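Local coordinates for In2-1 family protein, glutathione transferase lambda3 (Populus trichocarpa, PDB 4PQI) that probably catalyses glutathione-dependent thiol-transfer reactions as a monomeric Lambda-class glutathione transferase, and binds glutathione, at residues 113-117 and 118-122; 144-147 and 148-152. One frame throughout, in Å; residues are numbered along the deposited sequence.

Contact 1: residues 113-117 and 118-122; sequences LLPKD and PAKKE
Asp117 and Lys120 meet at the N-cap of helix 118-139, the first long helix of the all-helical half of this glutathione transferase fold. The cap is made by the Asp117 carboxylate, whose OD1 accepts from Ala119 N at 3.0 Å. That bond is bent, with an N-H...O angle of 141°, and the donor meets OD1 on its anti side, 27° out of the carboxylate plane. Asp117 CG stands anti to the backbone N (chi1 -170°), which swings the carboxylate back over the first turn. From the backbone, Asp117 O accepts from Lys121 N at 3.0 Å in a straighter bond, and so starts the helical bonding pattern.

The close-packed side is aliphatic and centres on the buried Lys120. Its extended chain crosses Asp117 at about a right angle, bringing CG to 3.7 Å from Asp117 CB. Pro115 crosses the same chain at a similar angle and sets its ring CG 3.8 Å from Lys120 CB; Pro115 also touches Leu171 and Glu174. The ammonium group does not pair with Asp117: Lys120 NZ lies 5.0 Å from OD2 and instead makes a salt bridge to Asp166 and a hydrogen bond to Leu171 O.

On the solvent side, the loose parts are Lys116, which directs its CB away from the helix, and the end of Lys121. The methylenes of Lys121, bent at chi2 and chi3, still lie close on the loop carbonyls, with CD 3.3 Å from Pro115 O, but its NZ approaches Leu114 CD1 no closer than 4.4 Å.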
loop_
_atom_site.group_PDB
_atom_site.type_symbol
_atom_site.label_atom_id
_atom_site.label_comp_id
_atom_site.label_asym_id
_atom_site.label_seq_id
_atom_site.Cartn_x
_atom_site.Cartn_y
_atom_site.Cartn_z
ATOM N N LEU A 113 -13.088 -6.583 -1.764
ATOM C CA LEU A 113 -12.141 -6.107 -0.765
ATOM C C LEU A 113 -12.795 -5.126 0.220
ATOM O O LEU A 113 -12.106 -4.406 0.946
ATOM C CB LEU A 113 -10.905 -5.482 -1.434
ATOM C CG LEU A 113 -9.940 -6.521 -2.026
ATOM C CD1 LEU A 113 -8.849 -5.856 -2.843
ATOM C CD2 LEU A 113 -9.332 -7.386 -0.912
ATOM N N LEU A 114 -14.126 -5.083 0.216
ATOM C CA LEU A 114 -14.898 -4.407 1.263
ATOM C C LEU A 114 -16.096 -5.288 1.585
ATOM O O LEU A 114 -16.799 -5.721 0.677
ATOM C CB LEU A 114 -15.382 -3.023 0.819
ATOM C CG LEU A 114 -14.384 -1.862 0.861
ATOM C CD1 LEU A 114 -15.010 -0.619 0.267
ATOM C CD2 LEU A 114 -13.914 -1.586 2.291
ATOM N N PRO A 115 -16.320 -5.581 2.875
ATOM C CA PRO A 115 -17.445 -6.438 3.245
ATOM C C PRO A 115 -18.741 -5.649 3.162
ATOM O O PRO A 115 -18.694 -4.430 3.002
ATOM C CB PRO A 115 -17.138 -6.804 4.697
ATOM C CG PRO A 115 -16.383 -5.633 5.212
ATOM C CD PRO A 115 -15.555 -5.135 4.053
ATOM N N LYS A 116 -19.874 -6.338 3.269
ATOM C CA LYS A 116 -21.180 -5.709 3.105
ATOM C C LYS A 116 -21.706 -5.155 4.429
ATOM O O LYS A 116 -22.409 -4.141 4.445
ATOM C CB LYS A 116 -22.177 -6.698 2.488
ATOM C CG LYS A 116 -23.549 -6.100 2.170
ATOM C CD LYS A 116 -24.367 -6.979 1.228
ATOM C CE LYS A 116 -25.707 -6.326 0.875
ATOM N NZ LYS A 116 -26.403 -7.012 -0.258
ATOM N N ASP A 117 -21.355 -5.824 5.526
ATOM C CA ASP A 117 -21.755 -5.421 6.876
ATOM C C ASP A 117 -21.566 -3.918 7.096
ATOM O O ASP A 117 -20.438 -3.410 7.030
ATOM C CB ASP A 117 -20.945 -6.212 7.918
ATOM C CG ASP A 117 -21.462 -6.040 9.346
ATOM O OD1 ASP A 117 -22.005 -4.968 9.696
ATOM O OD2 ASP A 117 -21.306 -6.990 10.138
ATOM N N PRO A 118 -22.674 -3.208 7.365
ATOM C CA PRO A 118 -22.720 -1.756 7.569
ATOM C C PRO A 118 -21.818 -1.261 8.700
ATOM O O PRO A 118 -21.239 -0.176 8.558
ATOM C CB PRO A 118 -24.181 -1.504 7.939
ATOM C CG PRO A 118 -24.920 -2.630 7.335
ATOM C CD PRO A 118 -24.011 -3.810 7.470
ATOM N N ALA A 119 -21.711 -2.013 9.797
ATOM C CA ALA A 119 -20.829 -1.613 10.896
ATOM C C ALA A 119 -19.359 -1.701 10.487
ATOM O O ALA A 119 -18.528 -0.900 10.918
ATOM C CB ALA A 119 -21.083 -2.448 12.142
ATOM N N LYS A 120 -19.038 -2.686 9.662
ATOM C CA LYS A 120 -17.680 -2.833 9.163
ATOM C C LYS A 120 -17.334 -1.733 8.153
ATOM O O LYS A 120 -16.227 -1.193 8.177
ATOM C CB LYS A 120 -17.502 -4.222 8.567
ATOM C CG LYS A 120 -17.739 -5.319 9.581
ATOM C CD LYS A 120 -17.307 -6.664 9.038
ATOM C CE LYS A 120 -17.440 -7.733 10.104
ATOM N NZ LYS A 120 -16.747 -8.974 9.693
ATOM N N LYS A 121 -18.301 -1.385 7.303
ATOM C CA LYS A 121 -18.166 -0.276 6.354
ATOM C C LYS A 121 -17.866 1.032 7.077
ATOM O O LYS A 121 -17.022 1.813 6.637
ATOM C CB LYS A 121 -19.451 -0.096 5.539
ATOM C CG LYS A 121 -19.824 -1.260 4.630
ATOM C CD LYS A 121 -19.208 -1.131 3.243
ATOM C CE LYS A 121 -19.857 -0.016 2.428
ATOM N NZ LYS A 121 -19.328 0.035 1.023
ATOM N N GLU A 122 -18.582 1.288 8.170
ATOM C CA GLU A 122 -18.307 2.479 8.967
ATOM C C GLU A 122 -16.918 2.492 9.619
ATOM O O GLU A 122 -16.235 3.519 9.614
ATOM C CB GLU A 122 -19.391 2.709 10.017
ATOM C CG GLU A 122 -20.554 3.496 9.452
ATOM C CD GLU A 122 -20.088 4.628 8.550
ATOM O OE1 GLU A 122 -19.441 5.572 9.063
ATOM O OE2 GLU A 122 -20.347 4.569 7.327
#

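Contact 2: residues 144-147 and 148-152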
loop_
_atom_site.group_PDB
_atom_site.type_symbol
_atom_site.label_atom_id
_atom_site.label_comp_id
_atom_site.label_asym_id
_atom_site.label_seq_id
_atom_site.Cartn_x
_atom_site.Cartn_y
_atom_site.Cartn_z
ATOM N N GLY A 144 12.799 11.190 18.548
ATOM C CA GLY A 144 12.355 11.251 19.927
ATOM C C GLY A 144 12.259 9.898 20.599
ATOM O O GLY A 144 12.725 8.891 20.063
ATOM N N ASP A 145 11.657 9.881 21.785
ATOM C CA ASP A 145 11.392 8.634 22.489
ATOM C C ASP A 145 10.301 7.884 21.734
ATOM O O ASP A 145 9.149 8.333 21.675
ATOM C CB ASP A 145 10.957 8.921 23.925
ATOM C CG ASP A 145 10.933 7.676 24.790
ATOM O OD1 ASP A 145 11.696 7.628 25.780
ATOM O OD2 ASP A 145 10.151 6.749 24.493
ATOM N N LEU A 146 10.660 6.744 21.152
ATOM C CA LEU A 146 9.767 6.062 20.218
ATOM C C LEU A 146 8.482 5.548 20.858
ATOM O O LEU A 146 7.420 5.599 20.243
ATOM C CB LEU A 146 10.494 4.924 19.508
ATOM C CG LEU A 146 11.444 5.334 18.384
ATOM C CD1 LEU A 146 12.086 4.097 17.827
ATOM C CD2 LEU A 146 10.710 6.088 17.285
ATOM N N ALA A 147 8.587 5.054 22.090
ATOM C CA ALA A 147 7.427 4.533 22.808
ATOM C C ALA A 147 6.395 5.626 23.109
ATOM O O ALA A 147 5.195 5.355 23.153
ATOM C CB ALA A 147 7.867 3.834 24.101
ATOM N N LYS A 148 6.870 6.854 23.322
ATOM C CA LYS A 148 5.997 7.999 23.564
ATOM C C LYS A 148 5.478 8.563 22.257
ATOM O O LYS A 148 4.322 8.975 22.170
ATOM C CB LYS A 148 6.744 9.119 24.296
ATOM C CG LYS A 148 7.265 8.726 25.651
ATOM C CD LYS A 148 7.941 9.893 26.347
ATOM C CE LYS A 148 8.630 9.444 27.623
ATOM N NZ LYS A 148 9.321 10.585 28.267
ATOM N N GLU A 149 6.347 8.594 21.250
ATOM C CA GLU A 149 6.051 9.283 19.996
ATOM C C GLU A 149 5.381 8.395 18.955
ATOM O O GLU A 149 4.386 8.786 18.359
ATOM C CB GLU A 149 7.323 9.912 19.425
ATOM C CG GLU A 149 7.961 10.946 20.333
ATOM C CD GLU A 149 7.107 12.193 20.499
ATOM O OE1 GLU A 149 6.288 12.490 19.596
ATOM O OE2 GLU A 149 7.263 12.881 21.534
ATOM N N ALA A 150 5.922 7.201 18.741
ATOM C CA ALA A 150 5.366 6.279 17.750
ATOM C C ALA A 150 4.408 5.269 18.379
ATOM O O ALA A 150 3.468 4.808 17.733
ATOM C CB ALA A 150 6.485 5.552 17.016
ATOM N N GLY A 151 4.665 4.919 19.640
ATOM C CA GLY A 151 3.849 3.945 20.345
ATOM C C GLY A 151 2.336 4.128 20.252
ATOM O O GLY A 151 1.619 3.182 19.926
ATOM N N PRO A 152 1.836 5.346 20.540
ATOM C CA PRO A 152 0.386 5.580 20.502
ATOM C C PRO A 152 -0.240 5.265 19.139
ATOM O O PRO A 152 -1.407 4.869 19.074
ATOM C CB PRO A 152 0.274 7.075 20.815
ATOM C CG PRO A 152 1.451 7.328 21.719
ATOM C CD PRO A 152 2.555 6.503 21.115
#
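Asp145 and Lys148 face each other across one turn, the carboxylate lying against the aliphatic part of the lysine. Lys148 CG is 3.7 Å from Asp145 OD2, and the extended chain runs on past the carboxylate at an oblique angle. The charged ends stay apart, with Asp145 OD1 4.5 Å from Lys148 NZ, beyond a salt bridge. A torsion that puts Asp145 CG anti to the backbone N (chi1 -169°) turns OD2 toward the amides of Ala147 and Lys148, although both bonds are weak.

Those bonds make Asp145 the N-cap of the short helix 146-149, in the C-terminal domain of the transferase. A firmer grip comes from its backbone: Asp145 O accepts from Glu149 N at 2.8 Å, and Glu149 CG folds to 3.2 Å from the same oxygen. At the next residue, Leu146 O is shared by two donors, Ala150 N at 2.7 Å, tilted 26° from the carbonyl plane, and Gly151 N at 2.9 Å, which lies in it. The fork lies where helix 146-149 gives way to helix 151-160. Beside it, Gly151 CA adds a CA-H...O contact to Ala147 O at 3.4 Å.

Farther out, Leu146 is held against Leu193 and Phe197 of helix 177-197 and against Tyr199, while Ala150 rests on Ala141.

How the contacts relate
From the N terminus, the chain passes through the glutathione-binding thioredoxin-like domain, helix 97-107 included, before contact 1 closes the turn at 113-122 into helix 118-139. That helix ends at 139, and a short loop leads to contact 2, which closes a second turn at 144-152 and hands the chain on to helix 151-160. The two are in series, neither nesting nor crossing, and do not touch: their centres lie 31 Å apart and their nearest atoms about 18 Å. Contact 1 meets helix 42-54, the 164-175 loop and the start of helix 177-197, whereas contact 2 meets the other end of that last helix.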